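Local coordinates for DUF5638 domain-containing protein (Legionella pneumophila subsp. pneumophila, PDB 5L1A) that is of unknown function but probably sits in a membrane, and whose crystallised N-terminal part forms an all-helical DUF5638 domain, at residues K43-S48 with D100-N105; T20-F25 with S71-V76; E12-N17 with D58-V63; N6-L11 with S48-T53. All blocks are in the same frame, centred on the assembly; numbering follows the deposited sequence.

Interaction 1: residues K43-S48 with D100-N105; sequences KYFYNS and DVIIAN. With I3C (5-amino-2,4,6-triiodobenzene-1,3-dicarboxylic acid), chain D.
F45 and Y46 of helix 33-51 meet I102 and I103 of helix 97-110 where the C-terminal helix of this all-helical domain packs across the bundle. The short axes pass 11.7 Å apart at a crossing angle of -130°, so the helices run steeply against each other and the gap is bridged by side chains, not backbone. From F45 it is the CB that meets I102, 4.2 Å from its CD1. The terminal methyl of I103 does more: its CD1 lies 3.4 Å from Y46 OH and approaches F45 CE2 more loosely, with the isoleucine chain crossing the tyrosine at about a right angle. Y46 has CG anti to its carbonyl carbon (chi1 -71°), and its far end leans to helix 97-110 although its CB does not. The two aromatic side chains are fitted to each other as well, since F45 CD2 stands 3.6 Å above the centre of the Y46 ring. Y66 stacks on Y46, which ties it to helix 56-77. On another side of helix 97-110, D100, V101 and A104 line a bound triiodobenzene dicarboxylate, whose iodine I3 is 3.7 Å from A104 CB.

Interaction 2: residues T20-F25 with S71-V76; sequences TQLNQF and SLVSQV
Apolar packing carries the contact between F25 and L22 of helix 8-25 and V73 and S74 of helix 56-77. V73 CG1 is the shared methyl: it lies 3.8 Å from F25 CD2 and 4.3 Å from L22 CD2. This branch is anti to the backbone N of V73 (chi1 176°), which directs it at both partners. The far end of the phenylalanine ring reaches one residue further, with F25 CZ 3.5 Å from S74 CB. Both V73 CG1 and S74 CB approach the ring obliquely. One ring face is occupied from within its own helix, by Q21 O 3.3 Å above the F25 plane and displaced toward the rim.

Among the polar groups, the S74 hydroxyl bonds within its own helix, OG donating to S71 O at 2.7 Å, while Q75 N gives the usual helical bond to that oxygen from the same face of the carbonyl. S74 therefore offers its CB, not its hydroxyl, to the aromatic ring. N23 OD1 is bonded outside the pair, to K43 NZ of helix 33-51.

The short axes are 10.9 Å apart and nearly parallel, at 12°; side chains alone span the gap. V73 also touches F107 and C110. Helices 8-25 and 56-77 thus form the parallel outer pair of an up-down-up arrangement, with helix 97-110 packed against it.

Interaction 3: residues E12-N17 with D58-V63; sequences EKRLQN and DGLEVV. With I3C (5-amino-2,4,6-triiodobenzene-1,3-dicarboxylic acid), chain B; I3C (5-amino-2,4,6-triiodobenzene-1,3-dicarboxylic acid), chain E.
Helix segments 12-17 and 58-63 run almost parallel, with their short axes inclined by 16° and 10.2 Å apart, and they come closest at L15 and V63, whose CA atoms are 6.2 Å apart. That proximity lets V63 act with both of its methyls. V63 CG1 faces R14, 3.8 Å from its CB, and CG2 faces L15, 4.2 Å from its CG. R14 crosses the valine at about a right angle and bends at chi3 (-86°), which brings the guanidinium back over the same methyl: V63 CG1 sits 3.8 Å above the centre of that plane. A second hydrocarbon closes in at the edge, where L60 CD1 is 3.2 Å from R14 NH2 and near the guanidinium plane. The charge itself is answered further along helix 56-77, by a salt bridge from R14 NH1 to E67 OE2. Thus the arginine lays a guanidinium face over V63 and turns an edge to L60 while keeping a charged partner, and this rim of the interface is only partly shielded, whereas L15 and V63 are buried.

E61 and V62 point to other surroundings, lining bound triiodobenzene dicarboxylates in this crystal; V62 CG2 is 3.9 Å from the amino nitrogen N13 of one of them. F50 of helix 33-51 touches L15 and V63 as well, which makes the contact one side of the buried seam in an up-down-up three-helix bundle.

Interaction 4: residues N6-L11 with S48-T53; sequences NNARLL and SAFNKT
The F50 ring, held out toward helix 8-25, meets A8 and L11 mainly with its outer edge. L11 CD2 lies in the ring plane at that edge, 4.0 Å from F50 CE1, and A8 O also sits near the plane, 3.8 Å from F50 CZ. L11 CB comes in obliquely, 3.7 Å from F50 CE1. The CE1 and CZ corner points at A8 O and L11 CB, which lie side by side ahead of it, and the L11 and F50 side chains cross at about a right angle. A8 adds a looser touch, its CB 4.5 Å from F50 CZ.

The first torsion places the ring: the F50 side chain leaves its backbone with CG opposite the amide nitrogen (chi1 173°), which carries the ring away from its own helix and over to the first one. The backbone turn that follows is held separately. T53 N bonds F50 O at 3.1 Å, and T53 OG1 also approaches that oxygen, at a doubtfully short 2.5 Å. T53 OG1 is also hydrogen-bonded to Y5 OH, linking this turn to the N-terminal loop.

All three touching residues are buried. F50 lies near the C-terminal end of helix 33-51, against the first turns of helix 8-25. It is packed by E12 and L15 from that helix, by V62 and V63 from helix 56-77, and by P3 and Y5 from the loop leading into the bundle.

How the interactions relate
Interactions 2 and 3 hold the same pair, helices 8-25 and 56-77, at two levels whose centres are 16 Å apart: an aromatic ring fills the gap in one, an arginine backed by a charged partner in the other. Interaction 4, fully buried though far from the chain centre, adds helix 33-51 to the level of interaction 3, with L15 CD1 3.5 Å from F50 CD2. Interaction 1, nearest the centre, brings in helix 97-110 and crosses steeply where interactions 2 and 3 run nearly parallel. K43 NZ probably hydrogen-bonds N23 OD1, tying interaction 1 to interaction 2. The first three contacts are partly buried; apolar side chains meet in all four, but interaction 3 adds a charged group.

Interaction 1: residues K43-S48 with D100-N105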
# COMPACT_ATOMS: atom_id res chain seq x y z
N LYS A 43 -3.86 -3.29 -3.44
CA LYS A 43 -4.92 -2.49 -2.85
C LYS A 43 -5.81 -3.33 -1.94
O LYS A 43 -6.28 -2.85 -0.91
CB LYS A 43 -5.75 -1.82 -3.95
CG LYS A 43 -4.90 -0.93 -4.84
CD LYS A 43 -5.70 0.22 -5.42
CE LYS A 43 -6.73 -0.26 -6.41
NZ LYS A 43 -7.48 0.89 -6.98
N TYR A 44 -6.04 -4.59 -2.31
CA TYR A 44 -6.76 -5.49 -1.42
C TYR A 44 -6.01 -5.72 -0.11
O TYR A 44 -6.63 -5.80 0.95
CB TYR A 44 -7.02 -6.82 -2.13
CG TYR A 44 -7.65 -7.89 -1.27
CD1 TYR A 44 -9.02 -7.93 -1.06
CD2 TYR A 44 -6.86 -8.86 -0.68
CE1 TYR A 44 -9.59 -8.91 -0.27
CE2 TYR A 44 -7.42 -9.84 0.11
CZ TYR A 44 -8.79 -9.86 0.31
OH TYR A 44 -9.34 -10.85 1.09
N PHE A 45 -4.68 -5.79 -0.17
CA PHE A 45 -3.89 -6.04 1.04
C PHE A 45 -4.06 -4.92 2.06
O PHE A 45 -4.27 -5.18 3.25
CB PHE A 45 -2.41 -6.20 0.67
CG PHE A 45 -1.49 -6.23 1.85
CD1 PHE A 45 -1.31 -7.39 2.58
CD2 PHE A 45 -0.79 -5.10 2.23
CE1 PHE A 45 -0.47 -7.42 3.68
CE2 PHE A 45 0.06 -5.12 3.33
CZ PHE A 45 0.22 -6.28 4.04
N TYR A 46 -3.96 -3.66 1.63
CA TYR A 46 -4.01 -2.56 2.59
C TYR A 46 -5.44 -2.26 3.02
O TYR A 46 -5.68 -1.99 4.20
CB TYR A 46 -3.35 -1.32 2.00
CG TYR A 46 -1.85 -1.44 1.89
CD1 TYR A 46 -1.05 -1.35 3.01
CD2 TYR A 46 -1.25 -1.67 0.66
CE1 TYR A 46 0.33 -1.46 2.91
CE2 TYR A 46 0.13 -1.78 0.55
CZ TYR A 46 0.91 -1.68 1.68
OH TYR A 46 2.28 -1.80 1.58
N ASN A 47 -6.39 -2.29 2.09
CA ASN A 47 -7.78 -2.07 2.45
C ASN A 47 -8.30 -3.14 3.40
O ASN A 47 -8.97 -2.83 4.39
CB ASN A 47 -8.64 -1.98 1.19
CG ASN A 47 -8.61 -0.60 0.56
OD1 ASN A 47 -9.39 0.28 0.93
ND2 ASN A 47 -7.71 -0.39 -0.39
N SER A 48 -8.00 -4.42 3.12
CA SER A 48 -8.44 -5.48 4.01
C SER A 48 -7.77 -5.38 5.37
O SER A 48 -8.40 -5.70 6.39
CB SER A 48 -8.15 -6.86 3.41
OG SER A 48 -8.81 -7.04 2.18
N ASP A 100 5.76 -9.41 2.18
CA ASP A 100 7.09 -9.14 1.63
C ASP A 100 7.17 -9.49 0.15
O ASP A 100 7.73 -8.74 -0.65
CB ASP A 100 8.15 -9.91 2.42
CG ASP A 100 8.70 -9.13 3.59
OD1 ASP A 100 8.14 -8.07 3.92
OD2 ASP A 100 9.69 -9.58 4.20
N VAL A 101 6.59 -10.63 -0.23
CA VAL A 101 6.70 -11.12 -1.60
C VAL A 101 5.95 -10.20 -2.56
O VAL A 101 6.49 -9.79 -3.59
CB VAL A 101 6.18 -12.56 -1.69
CG1 VAL A 101 6.12 -13.01 -3.14
CG2 VAL A 101 7.07 -13.49 -0.89
N ILE A 102 4.70 -9.85 -2.23
CA ILE A 102 3.90 -9.05 -3.15
C ILE A 102 4.41 -7.62 -3.21
O ILE A 102 4.33 -6.97 -4.26
CB ILE A 102 2.41 -9.12 -2.78
CG1 ILE A 102 2.17 -8.51 -1.39
CG2 ILE A 102 1.91 -10.55 -2.82
CD1 ILE A 102 0.72 -8.56 -0.95
N ILE A 103 4.94 -7.10 -2.10
CA ILE A 103 5.42 -5.72 -2.09
C ILE A 103 6.75 -5.60 -2.82
O ILE A 103 6.98 -4.63 -3.57
CB ILE A 103 5.51 -5.19 -0.65
CG1 ILE A 103 4.11 -5.01 -0.06
CG2 ILE A 103 6.26 -3.88 -0.61
CD1 ILE A 103 4.11 -4.67 1.42
N ALA A 104 7.65 -6.56 -2.63
CA ALA A 104 8.91 -6.54 -3.35
C ALA A 104 8.69 -6.74 -4.85
O ALA A 104 9.33 -6.08 -5.67
CB ALA A 104 9.85 -7.61 -2.81
N ASN A 105 7.79 -7.65 -5.22
CA ASN A 105 7.48 -7.86 -6.63
C ASN A 105 6.89 -6.61 -7.26
O ASN A 105 7.21 -6.26 -8.40
CB ASN A 105 6.54 -9.05 -6.80
CG ASN A 105 6.07 -9.23 -8.23
OD1 ASN A 105 5.04 -8.67 -8.63
ND2 ASN A 105 6.81 -10.00 -9.01
I3 I3C D . 10.62 -10.63 -0.79
I2 I3C D . 11.11 -16.49 -2.57
I1 I3C D . 12.86 -14.76 3.15
O8 I3C D . 10.97 -11.72 2.84
O9 I3C D . 12.88 -11.13 1.95
C10 I3C D . 12.31 -16.80 0.55
N13 I3C D . 10.48 -13.31 -2.62
C1 I3C D . 11.70 -12.93 0.95
C6 I3C D . 11.16 -12.60 -0.38
C5 I3C D . 10.98 -13.64 -1.41
C4 I3C D . 11.37 -15.04 -1.10
C3 I3C D . 11.92 -15.39 0.23
C2 I3C D . 12.09 -14.32 1.26
C7 I3C D . 11.86 -11.85 1.98
O11 I3C D . 13.50 -17.07 0.80
O12 I3C D . 11.42 -17.68 0.54

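Interaction 2: residues T20-F25 with S71-V76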
# COMPACT_ATOMS: atom_id res chain seq x y z
N THR A 20 -6.59 6.07 -5.05
CA THR A 20 -6.67 6.96 -6.21
C THR A 20 -5.28 7.31 -6.72
O THR A 20 -5.05 7.37 -7.93
CB THR A 20 -7.43 8.23 -5.84
OG1 THR A 20 -8.73 7.88 -5.35
CG2 THR A 20 -7.56 9.16 -7.04
N GLN A 21 -4.33 7.55 -5.81
CA GLN A 21 -2.97 7.87 -6.22
C GLN A 21 -2.33 6.71 -6.97
O GLN A 21 -1.55 6.94 -7.91
CB GLN A 21 -2.13 8.24 -5.00
CG GLN A 21 -0.73 8.70 -5.33
CD GLN A 21 -0.73 9.95 -6.18
OE1 GLN A 21 -0.97 11.04 -5.68
NE2 GLN A 21 -0.46 9.79 -7.47
N LEU A 22 -2.64 5.47 -6.59
CA LEU A 22 -2.12 4.32 -7.32
C LEU A 22 -2.67 4.28 -8.74
O LEU A 22 -1.92 4.05 -9.69
CB LEU A 22 -2.44 3.03 -6.58
CG LEU A 22 -1.32 2.40 -5.74
CD1 LEU A 22 -1.78 1.09 -5.14
CD2 LEU A 22 -0.05 2.21 -6.57
N ASN A 23 -3.98 4.51 -8.90
CA ASN A 23 -4.57 4.53 -10.23
C ASN A 23 -3.94 5.61 -11.10
O ASN A 23 -3.64 5.38 -12.28
CB ASN A 23 -6.08 4.73 -10.15
CG ASN A 23 -6.78 3.60 -9.42
OD1 ASN A 23 -6.20 2.55 -9.17
ND2 ASN A 23 -8.05 3.82 -9.07
N GLN A 24 -3.73 6.80 -10.53
CA GLN A 24 -3.19 7.91 -11.32
C GLN A 24 -1.73 7.66 -11.72
O GLN A 24 -1.28 8.17 -12.75
CB GLN A 24 -3.32 9.22 -10.55
CG GLN A 24 -4.76 9.66 -10.34
CD GLN A 24 -4.87 10.92 -9.52
OE1 GLN A 24 -3.95 11.27 -8.77
NE2 GLN A 24 -6.00 11.62 -9.64
N PHE A 25 -0.99 6.90 -10.91
CA PHE A 25 0.35 6.49 -11.31
C PHE A 25 0.32 5.74 -12.63
O PHE A 25 1.07 6.05 -13.57
CB PHE A 25 0.98 5.61 -10.23
CG PHE A 25 1.50 6.37 -9.03
CD1 PHE A 25 1.86 7.70 -9.14
CD2 PHE A 25 1.63 5.74 -7.81
CE1 PHE A 25 2.34 8.40 -8.04
CE2 PHE A 25 2.10 6.43 -6.70
CZ PHE A 25 2.46 7.76 -6.82
N SER A 71 4.48 6.47 -1.33
CA SER A 71 5.67 7.29 -1.55
C SER A 71 6.78 6.48 -2.21
O SER A 71 7.49 6.98 -3.09
CB SER A 71 6.15 7.89 -0.24
OG SER A 71 5.23 8.84 0.25
N LEU A 72 6.96 5.23 -1.79
CA LEU A 72 8.00 4.39 -2.37
C LEU A 72 7.71 4.05 -3.82
O LEU A 72 8.62 4.03 -4.66
CB LEU A 72 8.18 3.12 -1.54
CG LEU A 72 8.66 3.34 -0.11
CD1 LEU A 72 8.76 2.01 0.64
CD2 LEU A 72 10.00 4.06 -0.10
N VAL A 73 6.44 3.80 -4.15
CA VAL A 73 6.07 3.51 -5.53
C VAL A 73 6.43 4.69 -6.43
O VAL A 73 6.98 4.50 -7.53
CB VAL A 73 4.57 3.16 -5.64
CG1 VAL A 73 4.18 2.96 -7.10
CG2 VAL A 73 4.26 1.92 -4.83
N SER A 74 6.12 5.91 -5.99
CA SER A 74 6.43 7.08 -6.81
C SER A 74 7.94 7.22 -7.02
O SER A 74 8.39 7.55 -8.12
CB SER A 74 5.85 8.34 -6.18
OG SER A 74 6.42 8.60 -4.91
N GLN A 75 8.73 6.95 -5.98
CA GLN A 75 10.18 7.05 -6.11
C GLN A 75 10.73 5.99 -7.05
O GLN A 75 11.69 6.26 -7.80
CB GLN A 75 10.84 6.94 -4.74
CG GLN A 75 10.44 8.02 -3.76
CD GLN A 75 10.97 7.75 -2.37
OE1 GLN A 75 12.12 7.35 -2.19
NE2 GLN A 75 10.13 7.96 -1.37
N VAL A 76 10.15 4.79 -7.04
CA VAL A 76 10.61 3.74 -7.94
C VAL A 76 10.17 4.02 -9.37
O VAL A 76 10.98 3.98 -10.30
CB VAL A 76 10.09 2.37 -7.46
CG1 VAL A 76 10.41 1.30 -8.50
CG2 VAL A 76 10.71 2.01 -6.13

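Interaction 3: residues E12-N17 with D58-V63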
# COMPACT_ATOMS: atom_id res chain seq x y z
N GLU A 12 -10.64 6.49 6.66
CA GLU A 12 -11.03 5.92 5.38
C GLU A 12 -10.77 6.88 4.22
O GLU A 12 -10.37 6.45 3.14
CB GLU A 12 -12.50 5.51 5.41
CG GLU A 12 -13.03 4.92 4.11
CD GLU A 12 -12.42 3.57 3.80
OE1 GLU A 12 -12.08 2.83 4.75
OE2 GLU A 12 -12.27 3.24 2.60
N LYS A 13 -10.97 8.18 4.45
CA LYS A 13 -10.72 9.16 3.40
C LYS A 13 -9.26 9.14 2.95
O LYS A 13 -8.97 9.45 1.79
CB LYS A 13 -11.12 10.56 3.88
CG LYS A 13 -12.61 10.73 4.12
CD LYS A 13 -12.95 12.16 4.53
CE LYS A 13 -14.46 12.39 4.59
NZ LYS A 13 -15.13 11.59 5.66
N ARG A 14 -8.34 8.78 3.84
CA ARG A 14 -6.94 8.68 3.45
C ARG A 14 -6.64 7.35 2.77
O ARG A 14 -5.71 7.28 1.96
CB ARG A 14 -6.03 8.88 4.66
CG ARG A 14 -5.98 10.32 5.13
CD ARG A 14 -4.69 10.59 5.89
NE ARG A 14 -4.81 10.25 7.30
CZ ARG A 14 -3.78 9.93 8.08
NH1 ARG A 14 -2.55 9.88 7.58
NH2 ARG A 14 -3.98 9.65 9.35
N LEU A 15 -7.39 6.30 3.09
CA LEU A 15 -7.27 5.05 2.34
C LEU A 15 -7.60 5.27 0.87
O LEU A 15 -6.92 4.73 -0.02
CB LEU A 15 -8.20 3.99 2.92
CG LEU A 15 -7.67 2.93 3.89
CD1 LEU A 15 -8.69 1.81 4.00
CD2 LEU A 15 -6.34 2.38 3.44
N GLN A 16 -8.64 6.07 0.59
CA GLN A 16 -9.09 6.27 -0.79
C GLN A 16 -8.13 7.15 -1.57
O GLN A 16 -7.99 6.97 -2.79
CB GLN A 16 -10.50 6.87 -0.79
CG GLN A 16 -11.51 6.04 -0.00
CD GLN A 16 -12.87 6.69 0.06
OE1 GLN A 16 -13.65 6.43 0.98
NE2 GLN A 16 -13.18 7.54 -0.92
N ASN A 17 -7.47 8.11 -0.91
CA ASN A 17 -6.44 8.89 -1.59
C ASN A 17 -5.31 7.99 -2.07
O ASN A 17 -4.81 8.16 -3.19
CB ASN A 17 -5.91 9.98 -0.67
CG ASN A 17 -6.88 11.13 -0.50
OD1 ASN A 17 -7.84 11.26 -1.26
ND2 ASN A 17 -6.63 11.98 0.49
N ASP A 58 -4.49 1.11 15.60
CA ASP A 58 -4.15 0.13 14.57
C ASP A 58 -4.59 0.60 13.19
O ASP A 58 -3.86 0.42 12.20
CB ASP A 58 -4.78 -1.22 14.90
CG ASP A 58 -4.25 -1.80 16.21
OD1 ASP A 58 -3.16 -1.38 16.65
OD2 ASP A 58 -4.93 -2.67 16.79
N GLY A 59 -5.77 1.21 13.09
CA GLY A 59 -6.19 1.76 11.81
C GLY A 59 -5.26 2.85 11.31
O GLY A 59 -4.99 2.94 10.11
N LEU A 60 -4.75 3.68 12.22
CA LEU A 60 -3.81 4.73 11.83
C LEU A 60 -2.49 4.14 11.36
O LEU A 60 -1.86 4.67 10.44
CB LEU A 60 -3.60 5.69 13.00
CG LEU A 60 -2.60 6.83 12.80
CD1 LEU A 60 -3.00 7.68 11.61
CD2 LEU A 60 -2.50 7.68 14.05
N GLU A 61 -2.05 3.03 11.97
CA GLU A 61 -0.78 2.44 11.58
C GLU A 61 -0.86 1.83 10.18
O GLU A 61 0.12 1.87 9.42
CB GLU A 61 -0.34 1.39 12.60
CG GLU A 61 1.04 0.80 12.33
CD GLU A 61 1.51 -0.15 13.42
OE1 GLU A 61 0.80 -0.29 14.45
OE2 GLU A 61 2.59 -0.74 13.26
N VAL A 62 -2.01 1.25 9.83
CA VAL A 62 -2.19 0.70 8.49
C VAL A 62 -2.27 1.81 7.46
O VAL A 62 -1.68 1.72 6.37
CB VAL A 62 -3.44 -0.20 8.45
CG1 VAL A 62 -3.74 -0.64 7.03
CG2 VAL A 62 -3.25 -1.40 9.36
N VAL A 63 -3.01 2.88 7.77
CA VAL A 63 -3.12 4.00 6.84
C VAL A 63 -1.76 4.64 6.60
O VAL A 63 -1.40 4.97 5.46
CB VAL A 63 -4.15 5.03 7.37
CG1 VAL A 63 -4.03 6.34 6.61
CG2 VAL A 63 -5.56 4.47 7.24
I3 I3C B . 8.02 2.68 13.03
I2 I3C B . 8.90 2.31 6.96
I1 I3C B . 4.21 -0.69 9.55
O8 I3C B . 4.55 1.43 12.64
O9 I3C B . 5.79 -0.35 12.88
C10 I3C B . 6.22 0.38 7.19
N13 I3C B . 9.32 3.13 10.07
C1 I3C B . 6.27 1.07 11.06
C6 I3C B . 7.45 1.95 11.17
C5 I3C B . 8.23 2.32 9.97
C4 I3C B . 7.81 1.80 8.66
C3 I3C B . 6.64 0.91 8.53
C2 I3C B . 5.87 0.55 9.73
C7 I3C B . 5.48 0.69 12.27
O11 I3C B . 5.50 1.09 6.46
O12 I3C B . 6.61 -0.75 6.84
I3 I3C E . 0.74 -2.25 9.72
I2 I3C E . -2.04 -7.30 7.23
I1 I3C E . 1.19 -7.73 12.44
O8 I3C E . 1.06 -4.13 12.98
O9 I3C E . 2.85 -4.43 11.76
C10 I3C E . -0.69 -8.65 9.83
N13 I3C E . -1.04 -4.14 7.63
C1 I3C E . 0.78 -5.12 10.84
C6 I3C E . 0.26 -4.29 9.73
C5 I3C E . -0.57 -4.90 8.65
C4 I3C E . -0.88 -6.36 8.70
C3 I3C E . -0.37 -7.19 9.81
C2 I3C E . 0.46 -6.57 10.88
C7 I3C E . 1.62 -4.52 11.93
O11 I3C E . 0.04 -9.43 9.18
O12 I3C E . -1.67 -9.06 10.49

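Interaction 4: residues N6-L11 with S48-T53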
# COMPACT_ATOMS: atom_id res chain seq x y z
N ASN A 6 -14.90 5.13 16.52
CA ASN A 6 -14.98 6.56 16.22
C ASN A 6 -13.84 6.99 15.30
O ASN A 6 -12.70 6.54 15.43
CB ASN A 6 -14.93 7.38 17.50
CG ASN A 6 -16.29 7.49 18.17
OD1 ASN A 6 -17.19 6.70 17.91
ND2 ASN A 6 -16.43 8.49 19.04
N ASN A 7 -14.17 7.86 14.34
CA ASN A 7 -13.24 8.53 13.44
C ASN A 7 -12.61 7.59 12.42
O ASN A 7 -11.67 7.99 11.72
CB ASN A 7 -12.14 9.25 14.23
CG ASN A 7 -12.71 10.21 15.25
OD1 ASN A 7 -13.67 10.92 14.97
ND2 ASN A 7 -12.12 10.22 16.44
N ALA A 8 -13.10 6.36 12.30
CA ALA A 8 -12.62 5.49 11.23
C ALA A 8 -12.93 6.08 9.86
O ALA A 8 -12.16 5.87 8.91
CB ALA A 8 -13.25 4.10 11.37
N ARG A 9 -14.04 6.81 9.74
CA ARG A 9 -14.39 7.43 8.46
C ARG A 9 -13.33 8.42 8.01
O ARG A 9 -13.00 8.50 6.82
CB ARG A 9 -15.75 8.11 8.57
CG ARG A 9 -16.89 7.15 8.85
CD ARG A 9 -18.24 7.86 8.85
NE ARG A 9 -19.33 6.90 8.81
CZ ARG A 9 -19.81 6.37 7.69
NH1 ARG A 9 -20.81 5.49 7.74
NH2 ARG A 9 -19.30 6.71 6.52
N LEU A 10 -12.78 9.20 8.94
CA LEU A 10 -11.71 10.12 8.59
C LEU A 10 -10.47 9.37 8.10
O LEU A 10 -9.81 9.81 7.16
CB LEU A 10 -11.37 11.01 9.78
CG LEU A 10 -12.55 11.83 10.28
CD1 LEU A 10 -12.20 12.59 11.54
CD2 LEU A 10 -13.02 12.78 9.19
N LEU A 11 -10.16 8.24 8.74
CA LEU A 11 -9.06 7.42 8.27
C LEU A 11 -9.37 6.78 6.92
O LEU A 11 -8.45 6.55 6.12
CB LEU A 11 -8.74 6.34 9.30
CG LEU A 11 -7.71 6.67 10.39
CD1 LEU A 11 -7.92 8.06 10.98
CD2 LEU A 11 -7.76 5.61 11.48
N SER A 48 -8.00 -4.42 3.12
CA SER A 48 -8.44 -5.48 4.01
C SER A 48 -7.77 -5.38 5.37
O SER A 48 -8.40 -5.70 6.39
CB SER A 48 -8.15 -6.86 3.41
OG SER A 48 -8.81 -7.04 2.18
N ALA A 49 -6.52 -4.93 5.42
CA ALA A 49 -5.83 -4.81 6.70
C ALA A 49 -6.44 -3.71 7.55
O ALA A 49 -6.51 -3.83 8.78
CB ALA A 49 -4.34 -4.56 6.49
N PHE A 50 -6.90 -2.62 6.91
CA PHE A 50 -7.54 -1.55 7.67
C PHE A 50 -8.91 -1.97 8.18
O PHE A 50 -9.28 -1.64 9.31
CB PHE A 50 -7.66 -0.29 6.81
CG PHE A 50 -8.46 0.81 7.46
CD1 PHE A 50 -7.87 1.69 8.34
CD2 PHE A 50 -9.81 0.96 7.18
CE1 PHE A 50 -8.60 2.70 8.94
CE2 PHE A 50 -10.55 1.96 7.77
CZ PHE A 50 -9.94 2.83 8.65
N ASN A 51 -9.67 -2.70 7.36
CA ASN A 51 -11.00 -3.14 7.77
C ASN A 51 -10.97 -4.14 8.91
O ASN A 51 -11.99 -4.34 9.58
CB ASN A 51 -11.75 -3.75 6.58
CG ASN A 51 -11.96 -2.76 5.45
OD1 ASN A 51 -12.03 -1.55 5.67
ND2 ASN A 51 -12.08 -3.28 4.24
N LYS A 52 -9.83 -4.80 9.14
CA LYS A 52 -9.71 -5.71 10.26
C LYS A 52 -9.29 -5.02 11.55
O LYS A 52 -9.35 -5.64 12.61
CB LYS A 52 -8.70 -6.83 9.93
CG LYS A 52 -9.18 -7.79 8.85
CD LYS A 52 -8.09 -8.81 8.49
CE LYS A 52 -6.86 -8.12 7.93
NZ LYS A 52 -5.85 -9.09 7.42
N THR A 53 -8.86 -3.76 11.48
CA THR A 53 -8.49 -3.04 12.69
C THR A 53 -9.71 -2.83 13.57
O THR A 53 -10.84 -2.73 13.09
CB THR A 53 -7.85 -1.69 12.34
OG1 THR A 53 -8.81 -0.86 11.68
CG2 THR A 53 -6.65 -1.89 11.43